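Local coordinates for glycosaminoglycan xylosylkinase (Hydra vulgaris, PDB 5XOM), which probably transfers phosphate from a nucleotide to xylose in the glycosaminoglycan linkage region of proteoglycans, as a secretory-pathway kinase of the Fam20 family, at residues Asp65-Ile70 with Leu141-Gly146. Numbering follows the deposited sequence.
Sequences DSDVEI and LDRLLG
One face of the Arg143 guanidinium is covered by Ile70, whose CB sits over the centre of the group, 4.0 Å above its plane, while Asp67 OD1 meets the same group at its edge and in plane. The closest approach on the covered face is CG1 of Ile70, 3.5 Å from Arg143 NH2; CG2 lies farther off, near CZ and NE. The two side chains run past each other in opposite directions. At the edge, Arg143 NH1 gives a weak hydrogen bond of 3.5 Å to Asp67 OD1, part of a long salt bridge; the N-H points at the oxygen fairly well (157°), but the carboxylate plane is turned 60° from the guanidinium. The carbonyl O of Asp65 also lies near the guanidinium plane, 3.4 Å from Arg143 NH2. NH2 hydrogen-bonds Val64 O, just before Asp65. The Arg143 chain is bent at chi3 (68°), and its guanidinium ends beside the first residues of helix 67-79 and the turn before it.

The contact joins the N-terminal end of that helix to the C-terminal end of helix 132-144 in a protein whose C-terminal region belongs to the Fam20 branch of the protein kinase clan. Ser66 is the N-cap of the first helix, its OG accepting from Glu69 N at 3.1 Å, and the same hydroxyl is bonded to Glu69 of the second subunit, which places the cap at the dimer interface. Helix 132-144 ends in a Schellman motif, in which Gly146 takes positive phi and its N bonds back to Arg143 O at 3.0 Å. On the side chain of Arg143 itself, Arg346 of helix 339-347 also packs.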
ATOM      1  N   ASP A  65      -3.463   1.679  -4.983  1.00 37.81           N
ATOM      2  CA  ASP A  65      -2.331   2.486  -5.421  1.00 39.93           C
ATOM      3  C   ASP A  65      -0.992   1.809  -5.150  1.00 36.38           C
ATOM      4  O   ASP A  65      -0.007   2.119  -5.828  1.00 49.32           O
ATOM      5  CB  ASP A  65      -2.395   3.853  -4.734  1.00 50.24           C
ATOM      6  CG  ASP A  65      -1.250   4.765  -5.128  1.00 68.31           C
ATOM      7  OD1 ASP A  65      -0.893   4.794  -6.325  1.00 76.01           O
ATOM      8  OD2 ASP A  65      -0.716   5.465  -4.243  1.00 76.42           O
ATOM      9  N   SER A  66      -0.939   0.888  -4.187  1.00 35.08           N
ATOM     10  CA  SER A  66       0.311   0.268  -3.744  1.00 31.72           C
ATOM     11  C   SER A  66       0.926  -0.593  -4.842  1.00 33.16           C
ATOM     12  O   SER A  66       0.403  -1.663  -5.171  1.00 34.53           O
ATOM     13  CB  SER A  66       0.053  -0.574  -2.500  1.00 23.13           C
ATOM     14  OG  SER A  66       1.160  -1.421  -2.235  1.00 25.71           O
ATOM     15  N   ASP A  67       2.082  -0.166  -5.355  1.00 32.11           N
ATOM     16  CA  ASP A  67       2.810  -0.978  -6.323  1.00 35.26           C
ATOM     17  C   ASP A  67       3.335  -2.260  -5.696  1.00 34.94           C
ATOM     18  O   ASP A  67       3.454  -3.281  -6.383  1.00 33.28           O
ATOM     19  CB  ASP A  67       3.965  -0.181  -6.929  1.00 32.79           C
ATOM     20  CG  ASP A  67       3.493   0.885  -7.904  1.00 46.11           C
ATOM     21  OD1 ASP A  67       2.296   0.869  -8.274  1.00 51.56           O
ATOM     22  OD2 ASP A  67       4.319   1.734  -8.303  1.00 47.71           O
ATOM     23  N   VAL A  68       3.659  -2.231  -4.401  1.00 34.91           N
ATOM     24  CA  VAL A  68       4.160  -3.430  -3.737  1.00 28.84           C
ATOM     25  C   VAL A  68       3.102  -4.525  -3.757  1.00 26.15           C
ATOM     26  O   VAL A  68       3.384  -5.682  -4.091  1.00 28.39           O
ATOM     27  CB  VAL A  68       4.615  -3.106  -2.303  1.00 30.17           C
ATOM     28  CG1 VAL A  68       5.020  -4.375  -1.585  1.00 23.32           C
ATOM     29  CG2 VAL A  68       5.775  -2.128  -2.338  1.00 35.33           C
ATOM     30  N   GLU A  69       1.865  -4.169  -3.413  1.00 25.57           N
ATOM     31  CA  GLU A  69       0.793  -5.161  -3.386  1.00 27.22           C
ATOM     32  C   GLU A  69       0.464  -5.662  -4.791  1.00 28.74           C
ATOM     33  O   GLU A  69       0.264  -6.866  -4.993  1.00 26.01           O
ATOM     34  CB  GLU A  69      -0.445  -4.573  -2.712  1.00 25.13           C
ATOM     35  CG  GLU A  69      -0.227  -4.204  -1.246  1.00 37.96           C
ATOM     36  CD  GLU A  69      -1.525  -3.925  -0.499  1.00 42.18           C
ATOM     37  OE1 GLU A  69      -2.600  -4.301  -1.009  1.00 50.38           O
ATOM     38  OE2 GLU A  69      -1.470  -3.343   0.605  1.00 36.97           O
ATOM     39  N   ILE A  70       0.418  -4.759  -5.773  1.00 22.38           N
ATOM     40  CA  ILE A  70       0.042  -5.150  -7.132  1.00 26.08           C
ATOM     41  C   ILE A  70       1.154  -5.960  -7.794  1.00 25.19           C
ATOM     42  O   ILE A  70       0.892  -7.006  -8.405  1.00 25.32           O
ATOM     43  CB  ILE A  70      -0.342  -3.910  -7.961  1.00 22.66           C
ATOM     44  CG1 ILE A  70      -1.699  -3.391  -7.490  1.00 24.72           C
ATOM     45  CG2 ILE A  70      -0.430  -4.248  -9.434  1.00 22.52           C
ATOM     46  CD1 ILE A  70      -2.844  -4.344  -7.830  1.00 28.56           C
ATOM     47  N   LEU A 141      -3.384   1.416 -17.634  1.00 19.59           N
ATOM     48  CA  LEU A 141      -3.947   2.748 -17.772  1.00 18.92           C
ATOM     49  C   LEU A 141      -5.067   2.967 -16.763  1.00 21.59           C
ATOM     50  O   LEU A 141      -5.270   4.090 -16.294  1.00 19.76           O
ATOM     51  CB  LEU A 141      -4.449   2.977 -19.198  1.00 19.48           C
ATOM     52  CG  LEU A 141      -5.228   4.274 -19.369  1.00 24.11           C
ATOM     53  CD1 LEU A 141      -4.225   5.415 -19.460  1.00 26.96           C
ATOM     54  CD2 LEU A 141      -6.127   4.256 -20.601  1.00 29.08           C
ATOM     55  N   ASP A 142      -5.772   1.897 -16.397  1.00 22.08           N
ATOM     56  CA  ASP A 142      -6.831   1.998 -15.395  1.00 25.21           C
ATOM     57  C   ASP A 142      -6.265   2.412 -14.039  1.00 27.45           C
ATOM     58  O   ASP A 142      -6.862   3.233 -13.336  1.00 28.32           O
ATOM     59  CB  ASP A 142      -7.554   0.655 -15.295  1.00 24.06           C
ATOM     60  CG  ASP A 142      -8.430   0.540 -14.062  1.00 29.01           C
ATOM     61  OD1 ASP A 142      -7.926   0.108 -13.004  1.00 28.45           O
ATOM     62  OD2 ASP A 142      -9.631   0.859 -14.149  1.00 29.14           O
ATOM     63  N   ARG A 143      -5.080   1.898 -13.684  1.00 22.57           N
ATOM     64  CA  ARG A 143      -4.415   2.338 -12.459  1.00 26.02           C
ATOM     65  C   ARG A 143      -3.834   3.739 -12.620  1.00 26.23           C
ATOM     66  O   ARG A 143      -3.948   4.571 -11.712  1.00 29.16           O
ATOM     67  CB  ARG A 143      -3.325   1.342 -12.075  1.00 21.51           C
ATOM     68  CG  ARG A 143      -3.839  -0.072 -11.946  1.00 22.10           C
ATOM     69  CD  ARG A 143      -2.797  -0.998 -11.367  1.00 19.39           C
ATOM     70  NE  ARG A 143      -2.530  -0.678  -9.966  1.00 28.56           N
ATOM     71  CZ  ARG A 143      -1.354  -0.262  -9.512  1.00 36.87           C
ATOM     72  NH1 ARG A 143      -0.328  -0.128 -10.344  1.00 42.23           N
ATOM     73  NH2 ARG A 143      -1.195   0.009  -8.225  1.00 36.64           N
ATOM     74  N   LEU A 144      -3.216   4.020 -13.775  1.00 23.66           N
ATOM     75  CA  LEU A 144      -2.599   5.325 -14.000  1.00 21.37           C
ATOM     76  C   LEU A 144      -3.623   6.454 -13.903  1.00 29.72           C
ATOM     77  O   LEU A 144      -3.335   7.520 -13.348  1.00 29.22           O
ATOM     78  CB  LEU A 144      -1.901   5.344 -15.364  1.00 21.66           C
ATOM     79  CG  LEU A 144      -1.298   6.672 -15.827  1.00 29.56           C
ATOM     80  CD1 LEU A 144      -0.245   7.131 -14.832  1.00 25.89           C
ATOM     81  CD2 LEU A 144      -0.707   6.538 -17.231  1.00 27.07           C
ATOM     82  N   LEU A 145      -4.825   6.244 -14.436  1.00 29.83           N
ATOM     83  CA  LEU A 145      -5.853   7.272 -14.368  1.00 29.33           C
ATOM     84  C   LEU A 145      -6.605   7.283 -13.044  1.00 26.92           C
ATOM     85  O   LEU A 145      -7.481   8.137 -12.862  1.00 26.26           O
ATOM     86  CB  LEU A 145      -6.858   7.106 -15.510  1.00 27.95           C
ATOM     87  CG  LEU A 145      -6.357   7.222 -16.946  1.00 35.45           C
ATOM     88  CD1 LEU A 145      -7.445   6.774 -17.916  1.00 29.67           C
ATOM     89  CD2 LEU A 145      -5.894   8.650 -17.237  1.00 30.76           C
ATOM     90  N   GLY A 146      -6.289   6.374 -12.122  1.00 26.93           N
ATOM     91  CA  GLY A 146      -6.927   6.375 -10.820  1.00 25.49           C
ATOM     92  C   GLY A 146      -8.310   5.773 -10.776  1.00 33.68           C
ATOM     93  O   GLY A 146      -9.034   5.994  -9.801  1.00 34.08           O
TER